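PDB 6DXU: glycosyl hydrolase family 2, TIM barrel domain protein from Parabacteroides merdae ATCC 43184, which probably hydrolyses beta-D-glucuronides as a gut bacterial beta-glucuronidase of glycoside hydrolase family 2. Local coordinates for residues D[37-42]-D[70-75]; D[185-190]-D[338-343]; D[724-729]-D[761-766]; D[646-649]-D[655-658]. One frame throughout, in Å; residues are numbered along the deposited sequence.

Contact 1 (D[37-42]-D[70-75])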
loop_
_atom_site.group_PDB
_atom_site.type_symbol
_atom_site.label_atom_id
_atom_site.label_comp_id
_atom_site.label_asym_id
_atom_site.label_seq_id
_atom_site.Cartn_x
_atom_site.Cartn_y
_atom_site.Cartn_z
ATOM N N TRP D 37 22.598 -28.068 -0.687
ATOM C CA TRP D 37 21.480 -27.244 -1.126
ATOM C C TRP D 37 20.469 -28.089 -1.887
ATOM O O TRP D 37 20.821 -29.101 -2.496
ATOM C CB TRP D 37 21.959 -26.100 -2.022
ATOM C CG TRP D 37 22.668 -25.003 -1.272
ATOM C CD1 TRP D 37 24.001 -24.925 -1.000
ATOM C CD2 TRP D 37 22.077 -23.808 -0.746
ATOM N NE1 TRP D 37 24.277 -23.768 -0.311
ATOM C CE2 TRP D 37 23.114 -23.057 -0.150
ATOM C CE3 TRP D 37 20.771 -23.307 -0.706
ATOM C CZ2 TRP D 37 22.889 -21.826 0.469
ATOM C CZ3 TRP D 37 20.543 -22.081 -0.088
ATOM C CH2 TRP D 37 21.593 -21.354 0.491
ATOM N N GLU D 38 19.215 -27.649 -1.861
ATOM C CA GLU D 38 18.182 -28.195 -2.727
ATOM C C GLU D 38 17.515 -27.075 -3.506
ATOM O O GLU D 38 17.372 -25.949 -3.016
ATOM C CB GLU D 38 17.150 -28.957 -1.928
ATOM C CG GLU D 38 17.719 -30.178 -1.231
ATOM C CD GLU D 38 16.710 -30.791 -0.285
ATOM O OE1 GLU D 38 16.070 -31.789 -0.670
ATOM O OE2 GLU D 38 16.533 -30.251 0.832
ATOM N N TYR D 39 17.065 -27.410 -4.713
ATOM C CA TYR D 39 16.530 -26.441 -5.657
ATOM C C TYR D 39 15.137 -26.876 -6.090
ATOM O O TYR D 39 14.916 -28.057 -6.383
ATOM C CB TYR D 39 17.438 -26.335 -6.885
ATOM C CG TYR D 39 16.785 -25.716 -8.103
ATOM C CD1 TYR D 39 16.355 -24.404 -8.083
ATOM C CD2 TYR D 39 16.629 -26.435 -9.281
ATOM C CE1 TYR D 39 15.757 -23.829 -9.190
ATOM C CE2 TYR D 39 16.045 -25.862 -10.399
ATOM C CZ TYR D 39 15.611 -24.550 -10.339
ATOM O OH TYR D 39 15.016 -23.945 -11.424
ATOM N N LEU D 40 14.207 -25.921 -6.148
ATOM C CA LEU D 40 12.866 -26.170 -6.668
ATOM C C LEU D 40 12.583 -25.175 -7.789
ATOM O O LEU D 40 12.580 -23.960 -7.562
ATOM C CB LEU D 40 11.804 -26.042 -5.575
ATOM C CG LEU D 40 10.373 -26.266 -6.085
ATOM C CD1 LEU D 40 10.179 -27.759 -6.414
ATOM C CD2 LEU D 40 9.362 -25.836 -5.061
ATOM N N LYS D 41 12.350 -25.685 -8.996
ATOM C CA LYS D 41 11.875 -24.843 -10.083
ATOM C C LYS D 41 10.414 -24.487 -9.826
ATOM O O LYS D 41 9.573 -25.375 -9.656
ATOM C CB LYS D 41 12.033 -25.562 -11.419
ATOM C CG LYS D 41 11.473 -24.807 -12.634
ATOM C CD LYS D 41 11.440 -25.719 -13.878
ATOM C CE LYS D 41 10.667 -25.120 -15.069
ATOM N NZ LYS D 41 9.176 -25.020 -14.843
ATOM N N GLY D 42 10.114 -23.207 -9.742
ATOM C CA GLY D 42 8.753 -22.773 -9.495
ATOM C C GLY D 42 8.589 -22.212 -8.093
ATOM O O GLY D 42 9.480 -22.280 -7.249
ATOM N N LEU D 70 26.127 -25.370 -5.232
ATOM C CA LEU D 70 26.201 -24.015 -5.766
ATOM C C LEU D 70 27.616 -23.728 -6.259
ATOM O O LEU D 70 28.579 -24.347 -5.798
ATOM C CB LEU D 70 25.804 -22.988 -4.691
ATOM C CG LEU D 70 24.399 -23.044 -4.094
ATOM C CD1 LEU D 70 24.164 -21.803 -3.199
ATOM C CD2 LEU D 70 23.366 -23.131 -5.192
ATOM N N PRO D 71 27.786 -22.804 -7.219
ATOM C CA PRO D 71 26.765 -21.982 -7.875
ATOM C C PRO D 71 25.880 -22.789 -8.822
ATOM O O PRO D 71 26.273 -23.847 -9.313
ATOM C CB PRO D 71 27.582 -20.942 -8.635
ATOM C CG PRO D 71 28.868 -21.636 -8.936
ATOM C CD PRO D 71 29.137 -22.530 -7.739
ATOM N N HIS D 72 24.677 -22.281 -9.042
ATOM C CA HIS D 72 23.640 -22.989 -9.771
ATOM C C HIS D 72 22.838 -21.996 -10.584
ATOM O O HIS D 72 22.551 -20.887 -10.112
ATOM C CB HIS D 72 22.704 -23.724 -8.810
ATOM C CG HIS D 72 21.524 -24.359 -9.484
ATOM N ND1 HIS D 72 20.299 -23.737 -9.594
ATOM C CD2 HIS D 72 21.390 -25.564 -10.085
ATOM C CE1 HIS D 72 19.455 -24.542 -10.215
ATOM N NE2 HIS D 72 20.096 -25.653 -10.537
ATOM N N CYS D 73 22.433 -22.415 -11.781
ATOM C CA CYS D 73 21.611 -21.592 -12.659
ATOM C C CYS D 73 20.377 -22.381 -13.083
ATOM O O CYS D 73 20.486 -23.567 -13.438
ATOM C CB CYS D 73 22.424 -21.138 -13.881
ATOM S SG CYS D 73 21.475 -20.126 -15.028
ATOM N N PHE D 74 19.201 -21.725 -13.027
ATOM C CA PHE D 74 17.955 -22.365 -13.452
ATOM C C PHE D 74 18.076 -22.971 -14.839
ATOM O O PHE D 74 17.387 -23.945 -15.157
ATOM C CB PHE D 74 16.791 -21.363 -13.531
ATOM C CG PHE D 74 16.372 -20.731 -12.227
ATOM C CD1 PHE D 74 16.885 -21.139 -11.013
ATOM C CD2 PHE D 74 15.396 -19.733 -12.240
ATOM C CE1 PHE D 74 16.457 -20.541 -9.830
ATOM C CE2 PHE D 74 14.952 -19.140 -11.061
ATOM C CZ PHE D 74 15.486 -19.547 -9.858
ATOM N N ASN D 75 18.913 -22.375 -15.687
ATOM C CA ASN D 75 18.876 -22.565 -17.129
ATOM C C ASN D 75 20.086 -23.326 -17.648
ATOM O O ASN D 75 20.433 -23.195 -18.826
ATOM C CB ASN D 75 18.787 -21.202 -17.800
ATOM C CG ASN D 75 17.675 -20.358 -17.211
ATOM O OD1 ASN D 75 17.921 -19.384 -16.491
ATOM N ND2 ASN D 75 16.445 -20.741 -17.501
HETATM O O HOH W 1 15.204 -25.188 -13.923
#
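His-72 drives the edge of its imidazole into the face of the Tyr-39 phenol ring, CE1 standing 3.4 Å above the plane and over its centre. The two planes make 50° in this edge-to-face pair, and the polarised C-H at CE1 suits the electron-rich face. With CG anti to the backbone N (chi1 174°), the imidazole reaches from the loop toward the strand, while ND1 is hydrogen-bonded to Tyr-93 on strand 90-97. Phe-74 completes the aromatic cluster: its ring lies at a shallow tilt to that of Tyr-39 and displaced to one side, with little ring-on-ring overlap and Phe-74 CE1 3.4 Å from Tyr-39 CE1. The phenol oxygen extends past this hydrocarbon to a water 2.8 Å from Tyr-39 OH, and the same water donates to Phe-74 O at 2.8 Å, so a tyrosine here both packs and links to the loop backbone. At the start of the segment, Leu-70 lays its CD1 methyl over the five-membered ring of Trp-37, 3.5 Å from the centroid and 15° off the ring normal, a CH-pi contact that a flat indole and a branched aliphatic chain make well. Joining the strand to the loop after its sheet neighbour 66-68 in the sugar binding domain, the contact relies on aromatic faces and one bridging water, which suggests that between these two segments ring shape and dispersion do most of the holding.

Contact 2 (D[185-190]-D[338-343])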
loop_
_atom_site.group_PDB
_atom_site.type_symbol
_atom_site.label_atom_id
_atom_site.label_comp_id
_atom_site.label_asym_id
_atom_site.label_seq_id
_atom_site.Cartn_x
_atom_site.Cartn_y
_atom_site.Cartn_z
ATOM N N ASN D 185 20.773 -14.570 -22.525
ATOM C CA ASN D 185 19.793 -15.049 -21.560
ATOM C C ASN D 185 19.833 -14.213 -20.296
ATOM O O ASN D 185 20.911 -13.940 -19.754
ATOM C CB ASN D 185 20.060 -16.502 -21.189
ATOM C CG ASN D 185 19.908 -17.427 -22.366
ATOM O OD1 ASN D 185 18.833 -17.545 -22.929
ATOM N ND2 ASN D 185 20.986 -18.084 -22.740
ATOM N N ILE D 186 18.648 -13.854 -19.810
ATOM C CA ILE D 186 18.499 -13.186 -18.517
ATOM C C ILE D 186 18.312 -14.307 -17.503
ATOM O O ILE D 186 17.194 -14.747 -17.202
ATOM C CB ILE D 186 17.347 -12.190 -18.521
ATOM C CG1 ILE D 186 17.548 -11.214 -19.683
ATOM C CG2 ILE D 186 17.302 -11.418 -17.187
ATOM C CD1 ILE D 186 16.400 -10.226 -19.837
ATOM N N TYR D 187 19.426 -14.788 -16.992
ATOM C CA TYR D 187 19.467 -16.052 -16.276
ATOM C C TYR D 187 18.888 -15.916 -14.874
ATOM O O TYR D 187 18.798 -14.820 -14.308
ATOM C CB TYR D 187 20.904 -16.542 -16.189
ATOM C CG TYR D 187 21.416 -17.267 -17.407
ATOM C CD1 TYR D 187 20.666 -18.289 -18.007
ATOM C CD2 TYR D 187 22.691 -16.994 -17.914
ATOM C CE1 TYR D 187 21.169 -18.996 -19.110
ATOM C CE2 TYR D 187 23.210 -17.707 -19.018
ATOM C CZ TYR D 187 22.442 -18.695 -19.600
ATOM O OH TYR D 187 22.933 -19.395 -20.676
ATOM N N GLY D 188 18.516 -17.053 -14.294
ATOM C CA GLY D 188 17.961 -17.083 -12.953
ATOM C C GLY D 188 18.778 -17.977 -12.044
ATOM O O GLY D 188 19.386 -18.952 -12.497
ATOM N N GLY D 189 18.815 -17.619 -10.760
ATOM C CA GLY D 189 19.316 -18.493 -9.717
ATOM C C GLY D 189 20.551 -17.950 -9.018
ATOM O O GLY D 189 21.030 -16.846 -9.283
ATOM N N LEU D 190 21.069 -18.775 -8.103
ATOM C CA LEU D 190 22.245 -18.437 -7.295
ATOM C C LEU D 190 23.504 -18.784 -8.092
ATOM O O LEU D 190 24.282 -19.683 -7.755
ATOM C CB LEU D 190 22.197 -19.171 -5.957
ATOM C CG LEU D 190 21.114 -18.689 -4.970
ATOM C CD1 LEU D 190 21.027 -19.576 -3.706
ATOM C CD2 LEU D 190 21.340 -17.234 -4.575
ATOM N N GLY D 338 27.191 -26.546 -19.912
ATOM C CA GLY D 338 26.745 -27.368 -18.811
ATOM C C GLY D 338 26.231 -26.634 -17.586
ATOM O O GLY D 338 25.525 -27.246 -16.779
ATOM N N VAL D 339 26.543 -25.347 -17.419
ATOM C CA VAL D 339 26.274 -24.649 -16.163
ATOM C C VAL D 339 25.611 -23.292 -16.369
ATOM O O VAL D 339 25.206 -22.651 -15.394
ATOM C CB VAL D 339 27.577 -24.473 -15.355
ATOM C CG1 VAL D 339 28.195 -25.813 -15.032
ATOM C CG2 VAL D 339 28.556 -23.573 -16.102
ATOM N N ALA D 340 25.496 -22.836 -17.618
ATOM C CA ALA D 340 24.942 -21.496 -17.919
ATOM C C ALA D 340 25.759 -20.478 -17.128
ATOM O O ALA D 340 27.001 -20.526 -17.166
ATOM C CB ALA D 340 23.428 -21.462 -17.650
ATOM N N GLN D 341 25.130 -19.570 -16.368
ATOM C CA GLN D 341 25.894 -18.517 -15.707
ATOM C C GLN D 341 26.710 -19.025 -14.517
ATOM O O GLN D 341 27.595 -18.304 -14.044
ATOM C CB GLN D 341 24.958 -17.374 -15.258
ATOM C CG GLN D 341 25.739 -16.134 -14.767
ATOM C CD GLN D 341 24.975 -14.839 -14.975
ATOM O OE1 GLN D 341 23.832 -14.838 -15.438
ATOM N NE2 GLN D 341 25.607 -13.724 -14.628
ATOM N N ALA D 342 26.466 -20.250 -14.041
ATOM C CA ALA D 342 27.072 -20.749 -12.798
ATOM C C ALA D 342 28.508 -21.266 -12.995
ATOM O O ALA D 342 28.833 -22.426 -12.723
ATOM C CB ALA D 342 26.179 -21.835 -12.213
ATOM N N MET D 343 29.392 -20.372 -13.431
ATOM C CA MET D 343 30.808 -20.731 -13.585
ATOM C C MET D 343 31.528 -20.726 -12.242
ATOM O O MET D 343 31.253 -19.888 -11.377
ATOM C CB MET D 343 31.502 -19.768 -14.540
ATOM C CG MET D 343 30.932 -19.824 -15.954
ATOM S SD MET D 343 31.811 -18.756 -17.110
ATOM C CE MET D 343 33.387 -19.615 -17.245
HETATM O O HOH W 2 22.254 -13.417 -17.253
#
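Tyr-187 meets Ala-340 across a tightly packed junction of two loops, one from the sugar binding domain and one from the TIM barrel domain. Ala-340 CB sits over one face of the ring, 3.5 Å from Tyr-187 CZ, making a CH-pi contact; Asn-185 CB of the tyrosine's own loop lies toward the rim of the opposite face, 3.4 Å above the plane. Alanine's single methyl suits so close an approach to the ring. Gln-341 follows along the ring, its CB 3.5 Å from Tyr-187 CD2, and its OE1 comes to the ring edge in plane, 3.5 Å from Tyr-187 CD2. The ring and amide planes stand 62° apart, so the amide does not stack.

The looser side is bridged by water: one molecule donates to Gln-341 OE1 at 2.8 Å and accepts from Tyr-187 N at a longer 3.2 Å. An extended chain with CG anti to the backbone N (chi1 -171°) carries the amide out to this water, while Gln-341 NE2 is hydrogen-bonded to Glu-334. The phenol hydroxyl is hydrogen-bonded to Asp-335, fixing the far end of the ring. Ala-340 and Gln-341 occupy the corners of a type II' beta turn from Val-339 to Ala-342, and the whole is a loop-to-loop interface between the family 2 sugar binding domain and the barrel.

Contact 3 (D[724-729]-D[761-766])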
loop_
_atom_site.group_PDB
_atom_site.type_symbol
_atom_site.label_atom_id
_atom_site.label_comp_id
_atom_site.label_asym_id
_atom_site.label_seq_id
_atom_site.Cartn_x
_atom_site.Cartn_y
_atom_site.Cartn_z
ATOM N N GLU D 724 42.580 -35.937 -44.809
ATOM C CA GLU D 724 42.213 -36.718 -45.971
ATOM C C GLU D 724 41.819 -35.791 -47.113
ATOM O O GLU D 724 41.305 -34.687 -46.901
ATOM C CB GLU D 724 41.053 -37.652 -45.639
ATOM C CG GLU D 724 40.908 -38.805 -46.609
ATOM C CD GLU D 724 39.687 -39.651 -46.327
ATOM O OE1 GLU D 724 39.236 -39.677 -45.162
ATOM O OE2 GLU D 724 39.174 -40.278 -47.276
ATOM N N TYR D 725 42.044 -36.255 -48.337
ATOM C CA TYR D 725 41.668 -35.505 -49.527
ATOM C C TYR D 725 40.761 -36.376 -50.381
ATOM O O TYR D 725 41.126 -37.504 -50.734
ATOM C CB TYR D 725 42.911 -35.057 -50.307
ATOM C CG TYR D 725 42.617 -34.113 -51.458
ATOM C CD1 TYR D 725 42.069 -32.850 -51.232
ATOM C CD2 TYR D 725 42.913 -34.475 -52.770
ATOM C CE1 TYR D 725 41.795 -31.988 -52.287
ATOM C CE2 TYR D 725 42.645 -33.621 -53.824
ATOM C CZ TYR D 725 42.092 -32.375 -53.577
ATOM O OH TYR D 725 41.836 -31.517 -54.628
ATOM N N GLN D 726 39.587 -35.852 -50.714
ATOM C CA GLN D 726 38.575 -36.598 -51.446
ATOM C C GLN D 726 38.385 -35.962 -52.812
ATOM O O GLN D 726 38.120 -34.763 -52.907
ATOM C CB GLN D 726 37.244 -36.621 -50.686
ATOM C CG GLN D 726 36.089 -37.240 -51.469
ATOM C CD GLN D 726 34.820 -37.373 -50.636
ATOM O OE1 GLN D 726 34.869 -37.803 -49.477
ATOM N NE2 GLN D 726 33.680 -37.017 -51.223
ATOM N N THR D 727 38.531 -36.764 -53.868
ATOM C CA THR D 727 38.279 -36.274 -55.216
ATOM C C THR D 727 36.895 -36.640 -55.740
ATOM O O THR D 727 36.439 -36.028 -56.707
ATOM C CB THR D 727 39.350 -36.795 -56.190
ATOM O OG1 THR D 727 39.418 -38.224 -56.121
ATOM C CG2 THR D 727 40.718 -36.226 -55.817
ATOM N N ALA D 728 36.217 -37.614 -55.133
ATOM C CA ALA D 728 34.877 -37.988 -55.579
ATOM C C ALA D 728 33.868 -36.880 -55.291
ATOM O O ALA D 728 33.861 -36.298 -54.202
ATOM C CB ALA D 728 34.439 -39.279 -54.891
ATOM N N LYS D 729 33.022 -36.575 -56.271
ATOM C CA LYS D 729 31.931 -35.634 -56.073
ATOM C C LYS D 729 30.715 -36.360 -55.508
ATOM O O LYS D 729 30.523 -37.553 -55.741
ATOM C CB LYS D 729 31.574 -34.921 -57.380
ATOM C CG LYS D 729 32.669 -33.969 -57.877
ATOM C CD LYS D 729 32.176 -33.063 -59.003
ATOM C CE LYS D 729 33.206 -31.989 -59.342
ATOM N NZ LYS D 729 33.638 -31.240 -58.124
ATOM N N ARG D 761 30.742 -39.387 -49.251
ATOM C CA ARG D 761 30.534 -38.418 -48.177
ATOM C C ARG D 761 30.113 -37.066 -48.749
ATOM O O ARG D 761 30.776 -36.522 -49.639
ATOM C CB ARG D 761 31.803 -38.266 -47.346
ATOM C CG ARG D 761 32.191 -39.514 -46.580
ATOM C CD ARG D 761 33.556 -39.362 -45.942
ATOM N NE ARG D 761 34.599 -39.255 -46.956
ATOM C CZ ARG D 761 35.891 -39.468 -46.732
ATOM N NH1 ARG D 761 36.315 -39.803 -45.522
ATOM N NH2 ARG D 761 36.756 -39.351 -47.729
ATOM N N CYS D 762 29.024 -36.511 -48.210
ATOM C CA CYS D 762 28.502 -35.210 -48.637
ATOM C C CYS D 762 29.215 -34.108 -47.857
ATOM O O CYS D 762 28.700 -33.560 -46.881
ATOM C CB CYS D 762 26.999 -35.137 -48.413
ATOM S SG CYS D 762 26.034 -36.432 -49.225
ATOM N N LEU D 763 30.396 -33.733 -48.344
ATOM C CA LEU D 763 31.292 -32.893 -47.560
ATOM C C LEU D 763 30.835 -31.441 -47.428
ATOM O O LEU D 763 31.444 -30.701 -46.649
ATOM C CB LEU D 763 32.693 -32.926 -48.161
ATOM C CG LEU D 763 33.354 -34.301 -48.091
ATOM C CD1 LEU D 763 34.692 -34.278 -48.815
ATOM C CD2 LEU D 763 33.508 -34.751 -46.630
ATOM N N SER D 764 29.817 -31.000 -48.159
ATOM C CA SER D 764 29.332 -29.633 -48.016
ATOM C C SER D 764 28.004 -29.564 -47.281
ATOM O O SER D 764 27.419 -28.472 -47.165
ATOM C CB SER D 764 29.219 -28.959 -49.384
ATOM O OG SER D 764 28.248 -29.614 -50.168
ATOM N N SER D 765 27.525 -30.690 -46.754
ATOM C CA SER D 765 26.195 -30.722 -46.160
ATOM C C SER D 765 26.134 -29.947 -44.846
ATOM O O SER D 765 27.026 -30.070 -43.987
ATOM C CB SER D 765 25.745 -32.172 -45.926
ATOM O OG SER D 765 24.464 -32.189 -45.311
ATOM N N LYS D 766 25.056 -29.176 -44.689
ATOM C CA LYS D 766 24.701 -28.501 -43.446
ATOM C C LYS D 766 23.409 -29.011 -42.862
ATOM O O LYS D 766 22.808 -28.341 -42.012
ATOM C CB LYS D 766 24.564 -27.017 -43.638
ATOM C CG LYS D 766 25.841 -26.527 -43.999
ATOM C CD LYS D 766 25.703 -25.114 -44.351
ATOM C CE LYS D 766 27.045 -24.447 -44.431
ATOM N NZ LYS D 766 26.756 -23.141 -44.016
HETATM O O HOH W 3 33.525 -40.594 -49.664
#
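A bidentate salt bridge joins the end of strand 715-726, in a five-stranded mixed sheet, to the loop before strand 768-775 in the C-terminal domain. Arg-761 meets Glu-724 end-on: NH1 donates to Glu-724 OE1 at 2.9 Å, on the syn side, and NH2 donates to Glu-724 OE2 at 2.6 Å, from above the carboxylate plane. Both bonds are fairly straight, but the two planes are 50° apart, so the pair is twisted rather than flat. Arginine suits the place because its remaining edge serves a second partner. Along that edge, NE and NH2 converge on Gln-726 OE1, with Arg-761 NE 2.9 Å from that oxygen; both bonds are noticeably bent, as expected when two donors share one atom, and the amide lies almost coplanar with the guanidinium, the planes 7° apart. A bend at chi3 (-66°) turns the head of the arginine toward the strand, where it meets both acceptors. Bonds along two edges should fix its rotation and position. Leu-763, on the type I turn from Cys-762 to Ser-765, brings CD1 to 3.6 Å from Gln-726 CD and gives the amide an apolar neighbour; it also touches Val-647 and Trp-649 of the adjoining strand. Glutamine fits because its other end is a donor: Gln-726 NE2 bonds to Ala-728 O at 3.1 Å, nearly straight, and makes a weak bond to Arg-761 O at 3.3 Å.

Contact 4 (D[646-649]-D[655-658])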
loop_
_atom_site.group_PDB
_atom_site.type_symbol
_atom_site.label_atom_id
_atom_site.label_comp_id
_atom_site.label_asym_id
_atom_site.label_seq_id
_atom_site.Cartn_x
_atom_site.Cartn_y
_atom_site.Cartn_z
ATOM N N PRO D 646 38.865 -32.638 -41.168
ATOM C CA PRO D 646 39.449 -33.962 -41.447
ATOM C C PRO D 646 39.535 -34.315 -42.928
ATOM O O PRO D 646 40.448 -35.049 -43.343
ATOM C CB PRO D 646 38.506 -34.918 -40.704
ATOM C CG PRO D 646 37.211 -34.207 -40.646
ATOM C CD PRO D 646 37.565 -32.742 -40.478
ATOM N N VAL D 647 38.614 -33.802 -43.741
ATOM C CA VAL D 647 38.529 -34.176 -45.149
ATOM C C VAL D 647 38.434 -32.918 -46.009
ATOM O O VAL D 647 37.419 -32.208 -45.971
ATOM C CB VAL D 647 37.345 -35.110 -45.438
ATOM C CG1 VAL D 647 37.500 -35.698 -46.837
ATOM C CG2 VAL D 647 37.267 -36.229 -44.399
ATOM N N ARG D 648 39.480 -32.654 -46.788
ATOM C CA ARG D 648 39.449 -31.649 -47.843
ATOM C C ARG D 648 38.964 -32.267 -49.157
ATOM O O ARG D 648 38.793 -33.486 -49.277
ATOM C CB ARG D 648 40.828 -31.027 -48.016
ATOM C CG ARG D 648 41.257 -30.173 -46.835
ATOM C CD ARG D 648 42.472 -29.307 -47.204
ATOM N NE ARG D 648 42.061 -28.199 -48.057
ATOM C CZ ARG D 648 42.791 -27.110 -48.281
ATOM N NH1 ARG D 648 43.982 -26.980 -47.714
ATOM N NH2 ARG D 648 42.313 -26.146 -49.064
ATOM N N TRP D 649 38.727 -31.418 -50.157
ATOM C CA TRP D 649 38.197 -31.946 -51.406
ATOM C C TRP D 649 38.554 -31.044 -52.583
ATOM O O TRP D 649 38.949 -29.886 -52.422
ATOM C CB TRP D 649 36.675 -32.161 -51.330
ATOM C CG TRP D 649 35.851 -30.911 -51.231
ATOM C CD1 TRP D 649 35.352 -30.181 -52.266
ATOM C CD2 TRP D 649 35.402 -30.265 -50.029
ATOM N NE1 TRP D 649 34.635 -29.108 -51.790
ATOM C CE2 TRP D 649 34.647 -29.137 -50.420
ATOM C CE3 TRP D 649 35.569 -30.528 -48.665
ATOM C CZ2 TRP D 649 34.061 -28.265 -49.492
ATOM C CZ3 TRP D 649 34.976 -29.663 -47.740
ATOM C CH2 TRP D 649 34.242 -28.541 -48.161
ATOM N N ARG D 655 46.054 -27.800 -56.727
ATOM C CA ARG D 655 46.915 -27.217 -55.705
ATOM C C ARG D 655 46.035 -26.478 -54.700
ATOM O O ARG D 655 45.405 -25.467 -55.026
ATOM C CB ARG D 655 47.975 -26.318 -56.333
ATOM C CG ARG D 655 49.095 -27.139 -56.985
ATOM C CD ARG D 655 50.279 -26.286 -57.370
ATOM N NE ARG D 655 51.472 -27.073 -57.696
ATOM C CZ ARG D 655 51.685 -27.670 -58.867
ATOM N NH1 ARG D 655 50.777 -27.589 -59.835
ATOM N NH2 ARG D 655 52.802 -28.352 -59.070
ATOM N N LYS D 656 45.944 -27.031 -53.495
ATOM C CA LYS D 656 45.068 -26.508 -52.459
ATOM C C LYS D 656 45.796 -25.475 -51.619
ATOM O O LYS D 656 46.962 -25.661 -51.252
ATOM C CB LYS D 656 44.569 -27.637 -51.558
ATOM C CG LYS D 656 43.935 -28.788 -52.315
ATOM C CD LYS D 656 42.766 -28.315 -53.161
ATOM C CE LYS D 656 41.661 -27.740 -52.296
ATOM N NZ LYS D 656 40.426 -27.459 -53.066
ATOM N N GLU D 657 45.083 -24.404 -51.282
ATOM C CA GLU D 657 45.653 -23.377 -50.425
ATOM C C GLU D 657 45.759 -23.884 -48.992
ATOM O O GLU D 657 44.806 -24.456 -48.447
ATOM C CB GLU D 657 44.800 -22.115 -50.479
ATOM C CG GLU D 657 45.405 -20.942 -49.716
ATOM C CD GLU D 657 44.667 -19.637 -49.989
ATOM O OE1 GLU D 657 43.440 -19.601 -49.806
ATOM O OE2 GLU D 657 45.313 -18.648 -50.397
ATOM N N ILE D 658 46.934 -23.696 -48.396
ATOM C CA ILE D 658 47.198 -24.009 -46.999
ATOM C C ILE D 658 47.639 -22.720 -46.322
ATOM O O ILE D 658 48.571 -22.057 -46.797
ATOM C CB ILE D 658 48.281 -25.098 -46.851
ATOM C CG1 ILE D 658 47.806 -26.417 -47.483
ATOM C CG2 ILE D 658 48.650 -25.291 -45.384
ATOM C CD1 ILE D 658 48.892 -27.491 -47.524
#
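The guanidinium of Arg-648 has Lys-656 CB over one face, 3.6 Å above the plane and toward the rim, and the Glu-657 carbonyl at its edge. It spans two beta sheets of the region that includes the DUF4982 domain: strand 647-649 borders a mixed sheet, and 655-658, on strand 655-662, runs in an antiparallel one. The segment axes approach to 9.6 Å at an angle of 130°, too far for direct backbone pairing, so long side chains do the bridging. Arg-648 delivers NH1 and NH2 to the same acceptor, Glu-657 O, with Arg-648 NH1 2.8 Å from it; this oxygen lies almost exactly in the guanidinium plane, although NH1 stands 38° out of the carbonyl plane. Arginine suits the position because two N-H groups side by side can grip one carbonyl oxygen across the gap. It bends at chi3 (75°) and turns both terminal nitrogens toward that oxygen. At the same edge, Ile-658 CG1 comes to 3.9 Å from Arg-648 NH1 and sets an apolar neighbour beside it.

Lys-656 slides past the arginine in the opposite direction. Two successive bends, at chi2 and chi3, fold its chain back toward the first strand, and a flexible lysine can make such a fold. Glu-526 OE1 forms salt bridges with both Arg-648 NH2 and Lys-656 NZ, so one carboxylate oxygen draws the two cationic ends together. Glu-657 directs its own carboxylate to Arg-570 instead. Lys-656 NZ donates back across the gap to Trp-649 O, 2.9 Å away, in the carbonyl plane.

Overall arrangement
The four contacts form two pairs at distant parts of the chain. Contacts 1 and 2, centres 9 Å apart, touch where loop 70-75 runs against 185-190: Phe-74 N lies 2.8 Å from Gly-188 O and His-72 N 2.9 Å from Leu-190 O. These probable hydrogen bonds tie the two loops together, and contact 2, with Tyr-187 about 9 Å from a bound sodium ion, carries the link on to the TIM barrel domain. Contacts 3 and 4, centres 11 Å apart, meet where strands 715-726 and 647-649 are sheet neighbours. Contacts 1 and 3 lie about 45 Å apart, centre to centre. Lys-766 of contact 3 lines a bicine pocket with Arg-523 and Asp-562; the Trp-649 side chain of contact 4 is about 13 Å from a bound bicine.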